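Local coordinates for acyl-CoA thioesterase (Alicyclobacillus acidocaldarius subsp. acidocaldarius, PDB 3RQB), which probably hydrolyses acyl-CoA thioesters to free acids and coenzyme A, at the interface of chains A and B. Coordinates in Å, arbitrary orientation; residue numbers count along the deposited sequence, not the author numbering. Chains: chain A/B, Uncharacterized protein.

Contact 1: the interface of chains A and B. Residues chain A 66, 68, 107, 109, 210; chain B 66, 93, 109, 111.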
loop_
_atom_site.group_PDB
_atom_site.type_symbol
_atom_site.label_atom_id
_atom_site.label_comp_id
_atom_site.label_asym_id
_atom_site.label_seq_id
_atom_site.Cartn_x
_atom_site.Cartn_y
_atom_site.Cartn_z
ATOM N N THR A 66 -6.214 1.714 3.252
ATOM C CA THR A 66 -5.063 2.603 3.146
ATOM C C THR A 66 -5.423 3.913 3.833
ATOM O O THR A 66 -6.505 4.465 3.619
ATOM C CB THR A 66 -4.629 2.884 1.672
ATOM O OG1 THR A 66 -4.276 1.662 1.004
ATOM C CG2 THR A 66 -3.433 3.817 1.650
ATOM N N ASN A 68 -4.025 7.843 5.104
ATOM C CA ASN A 68 -3.063 8.929 5.010
ATOM C C ASN A 68 -3.274 9.881 6.169
ATOM O O ASN A 68 -4.402 10.267 6.471
ATOM C CB ASN A 68 -3.229 9.667 3.680
ATOM C CG ASN A 68 -3.553 8.723 2.535
ATOM O OD1 ASN A 68 -4.717 8.396 2.297
ATOM N ND2 ASN A 68 -2.521 8.265 1.832
ATOM N N THR A 107 -7.407 10.882 6.014
ATOM C CA THR A 107 -8.248 10.236 4.995
ATOM C C THR A 107 -7.937 8.748 4.875
ATOM O O THR A 107 -6.911 8.262 5.368
ATOM C CB THR A 107 -8.116 10.874 3.587
ATOM O OG1 THR A 107 -6.829 10.584 3.028
ATOM C CG2 THR A 107 -8.313 12.375 3.649
ATOM N N THR A 109 -9.003 4.953 2.281
ATOM C CA THR A 109 -9.808 4.195 1.323
ATOM C C THR A 109 -9.847 2.719 1.745
ATOM O O THR A 109 -8.807 2.078 1.944
ATOM C CB THR A 109 -9.338 4.371 -0.172
ATOM O OG1 THR A 109 -7.942 4.054 -0.310
ATOM C CG2 THR A 109 -9.600 5.810 -0.680
ATOM N N THR A 210 1.606 7.643 5.284
ATOM C CA THR A 210 0.680 6.721 4.682
ATOM C C THR A 210 0.948 5.268 5.086
ATOM O O THR A 210 2.099 4.857 5.306
ATOM C CB THR A 210 0.663 6.898 3.166
ATOM O OG1 THR A 210 -0.516 6.284 2.628
ATOM C CG2 THR A 210 1.901 6.281 2.540
ATOM N N THR B 66 -2.060 5.377 -3.849
ATOM C CA THR B 66 -2.895 4.203 -3.662
ATOM C C THR B 66 -4.101 4.372 -4.561
ATOM O O THR B 66 -4.828 5.359 -4.446
ATOM C CB THR B 66 -3.376 4.056 -2.204
ATOM O OG1 THR B 66 -2.271 3.699 -1.359
ATOM C CG2 THR B 66 -4.465 2.993 -2.109
ATOM N N HIS B 93 -1.676 16.358 0.649
ATOM C CA HIS B 93 -2.487 15.148 0.446
ATOM C C HIS B 93 -3.650 15.354 -0.528
ATOM O O HIS B 93 -4.420 16.307 -0.383
ATOM C CB HIS B 93 -3.084 14.667 1.770
ATOM C CG HIS B 93 -2.106 14.002 2.683
ATOM N ND1 HIS B 93 -1.169 14.704 3.411
ATOM C CD2 HIS B 93 -1.942 12.698 3.014
ATOM C CE1 HIS B 93 -0.462 13.861 4.143
ATOM N NE2 HIS B 93 -0.909 12.638 3.920
ATOM N N THR B 109 -5.659 7.965 -3.552
ATOM C CA THR B 109 -5.157 8.977 -2.639
ATOM C C THR B 109 -3.676 9.164 -2.946
ATOM O O THR B 109 -2.983 8.220 -3.340
ATOM C CB THR B 109 -5.380 8.605 -1.142
ATOM O OG1 THR B 109 -4.649 7.413 -0.816
ATOM C CG2 THR B 109 -6.864 8.387 -0.845
ATOM N N VAL B 111 0.127 11.459 -1.889
ATOM C CA VAL B 111 0.865 12.339 -1.021
ATOM C C VAL B 111 1.962 13.009 -1.819
ATOM O O VAL B 111 2.791 12.340 -2.418
ATOM C CB VAL B 111 1.484 11.561 0.133
ATOM C CG1 VAL B 111 2.076 12.522 1.147
ATOM C CG2 VAL B 111 0.427 10.666 0.782
#
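The imidazole of B:His93 meets A:Asn68 across the interface: its CD2 lies 3.4 Å from the CB of the asparagine, with NE2 a little farther from the same methylene. One face of the ring is covered from within its own chain by B:Val111, whose CG1 sits over the rim. The other flat group, the A:Asn68 amide, has B:Thr109 beside it, the two side chains crossing obliquely. B:Thr109 OG1 gives a weak hydrogen bond to A:Asn68 OD1 (3.3 Å), and A:Thr107 OG1 sends the same oxygen another weak one from its own chain, at 3.1 Å. The amide nitrogen ND2 is also near B:Thr109 OG1, and B:Val111 CG2 lies 3.9 Å from that nitrogen as the two side chains pass.

Farther along, the threonines pair with their own counterparts. A:Thr66 and B:Thr66 point at each other tip to tip, CB of the first 3.8 Å from CG2 of the second. A:Thr109 and B:Thr109 also meet end-on, methyl to methyl, with 3.8 Å between their CG2 atoms. In A:Thr109 that methyl stands anti to the carbonyl carbon (chi1 54° to OG1), which aims it at its twin.

Strands 61-69 and 103-113 supply most of the patch in both chains, with B:His93 from strand 91-100, so the two hotdog subunits meet here through side chains of their sheets.

Contact 2: the interface of chains A and B. Residues chain A 124, 235, 237, 247, 249; chain B 235, 249.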
loop_
_atom_site.group_PDB
_atom_site.type_symbol
_atom_site.label_atom_id
_atom_site.label_comp_id
_atom_site.label_asym_id
_atom_site.label_seq_id
_atom_site.Cartn_x
_atom_site.Cartn_y
_atom_site.Cartn_z
ATOM N N ALA A 124 5.613 -16.945 0.954
ATOM C CA ALA A 124 6.650 -16.457 1.862
ATOM C C ALA A 124 6.885 -17.407 3.021
ATOM O O ALA A 124 5.991 -18.161 3.404
ATOM C CB ALA A 124 6.308 -15.071 2.373
ATOM N N ARG A 235 10.379 -5.093 7.933
ATOM C CA ARG A 235 11.646 -4.766 7.293
ATOM C C ARG A 235 11.568 -3.438 6.575
ATOM O O ARG A 235 10.537 -2.769 6.584
ATOM C CB ARG A 235 12.053 -5.855 6.300
ATOM C CG ARG A 235 11.126 -5.996 5.117
ATOM C CD ARG A 235 11.366 -7.328 4.428
ATOM N NE ARG A 235 10.632 -7.443 3.171
ATOM C CZ ARG A 235 11.045 -6.932 2.016
ATOM N NH1 ARG A 235 12.182 -6.246 1.950
ATOM N NH2 ARG A 235 10.313 -7.099 0.928
ATOM N N THR A 237 13.092 -1.533 2.802
ATOM C CA THR A 237 13.902 -1.580 1.589
ATOM C C THR A 237 15.026 -0.525 1.528
ATOM O O THR A 237 16.170 -0.841 1.192
ATOM C CB THR A 237 13.019 -1.548 0.334
ATOM O OG1 THR A 237 11.917 -0.661 0.556
ATOM C CG2 THR A 237 12.475 -2.944 0.053
ATOM N N ILE A 247 7.848 -2.653 5.387
ATOM C CA ILE A 247 7.066 -3.784 4.910
ATOM C C ILE A 247 6.901 -4.744 6.073
ATOM O O ILE A 247 7.842 -4.990 6.826
ATOM C CB ILE A 247 7.762 -4.518 3.737
ATOM C CG1 ILE A 247 7.716 -3.668 2.466
ATOM C CG2 ILE A 247 7.136 -5.892 3.495
ATOM C CD1 ILE A 247 9.084 -3.187 2.012
ATOM N N GLU A 249 4.547 -8.328 7.828
ATOM C CA GLU A 249 3.707 -9.504 7.667
ATOM C C GLU A 249 3.203 -9.903 9.052
ATOM O O GLU A 249 3.908 -9.723 10.052
ATOM C CB GLU A 249 4.505 -10.657 7.042
ATOM C CG GLU A 249 5.402 -10.232 5.895
ATOM C CD GLU A 249 6.420 -11.294 5.505
ATOM O OE1 GLU A 249 6.514 -12.330 6.204
ATOM O OE2 GLU A 249 7.133 -11.086 4.495
ATOM N N ARG B 235 7.295 -10.204 -6.213
ATOM C CA ARG B 235 7.160 -11.451 -5.478
ATOM C C ARG B 235 5.742 -11.528 -4.939
ATOM O O ARG B 235 4.974 -10.562 -5.009
ATOM C CB ARG B 235 8.209 -11.581 -4.358
ATOM C CG ARG B 235 7.914 -10.797 -3.082
ATOM C CD ARG B 235 9.041 -10.925 -2.043
ATOM N NE ARG B 235 8.802 -10.098 -0.852
ATOM C CZ ARG B 235 8.276 -10.536 0.296
ATOM N NH1 ARG B 235 7.928 -11.814 0.432
ATOM N NH2 ARG B 235 8.101 -9.693 1.315
ATOM N N GLU B 249 9.627 -4.296 -6.329
ATOM C CA GLU B 249 10.595 -3.204 -6.283
ATOM C C GLU B 249 11.101 -2.876 -7.675
ATOM O O GLU B 249 11.137 -3.739 -8.548
ATOM C CB GLU B 249 11.785 -3.607 -5.437
ATOM C CG GLU B 249 11.384 -4.279 -4.160
ATOM C CD GLU B 249 12.388 -5.318 -3.722
ATOM O OE1 GLU B 249 13.465 -5.422 -4.359
ATOM O OE2 GLU B 249 12.086 -6.036 -2.743
#
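B:Arg235 and A:Arg235 bury the most surface here, with B:Glu249 next, and the two arginines approach from opposite directions. Their NH2 atoms are 3.4 Å apart, while the guanidinium planes are turned 55° to each other, so the groups meet at an angle and not as a parallel stack. Two like charges this near would probably be costly without the carboxylates that flank them.

A:Glu249 supplies one of these. Its OE2 makes a salt bridge with B:Arg235 NH2 at 3.6 Å, a rather long one, and the oxygen lies at the edge of the guanidinium and in its plane. The carboxylate itself is twisted 43° from that plane. CG of B:Arg235 lies between the backbone N and the carbonyl carbon (chi1 79°), and from there the chain runs extended to NE, carrying the guanidinium across to chain A. Beyond it, the methyl of A:Ala124 comes to 4.1 Å from B:Arg235 NH1.

On the other side, A:Arg235 is backed by its own chain: A:Ile247 CD1 rests over the centre of the guanidinium, 4.1 Å above the plane, a greasy support for one face. B:Glu249 OE2 stands 4.2 Å from A:Arg235 NH2, beyond contact, but its opposite charge may still steady the pair. The same oxygen is also near the methyl of A:Thr237.

Putting a leucine at B:Arg235 would probably leave the A:Glu249 carboxylate without its charged mate across the interface and open a gap beside A:Ala124.

Together the arginines and glutamates form a charged cluster near the two-fold axis, which is likely to help hold the two subunits in register.

The centres of the C-alpha atoms of contact 1 and contact 2 are about 20 Å apart, in two patches of one two-fold symmetric interface between copies of the same chain. They share no residue or strand: contact 1 draws mainly on strands 61-69 and 103-113, in the N-terminal thioesterase domain, whereas contact 2 relies on strands 230-235 (230-240 in chain B) and 243-251, in the C-terminal one. Small polar side chains, methyls and an imidazole meet at contact 1, charged groups at contact 2. Both domains thus help to join the subunits, consistent with a dimer, although the deposited assembly alone does not prove one in solution.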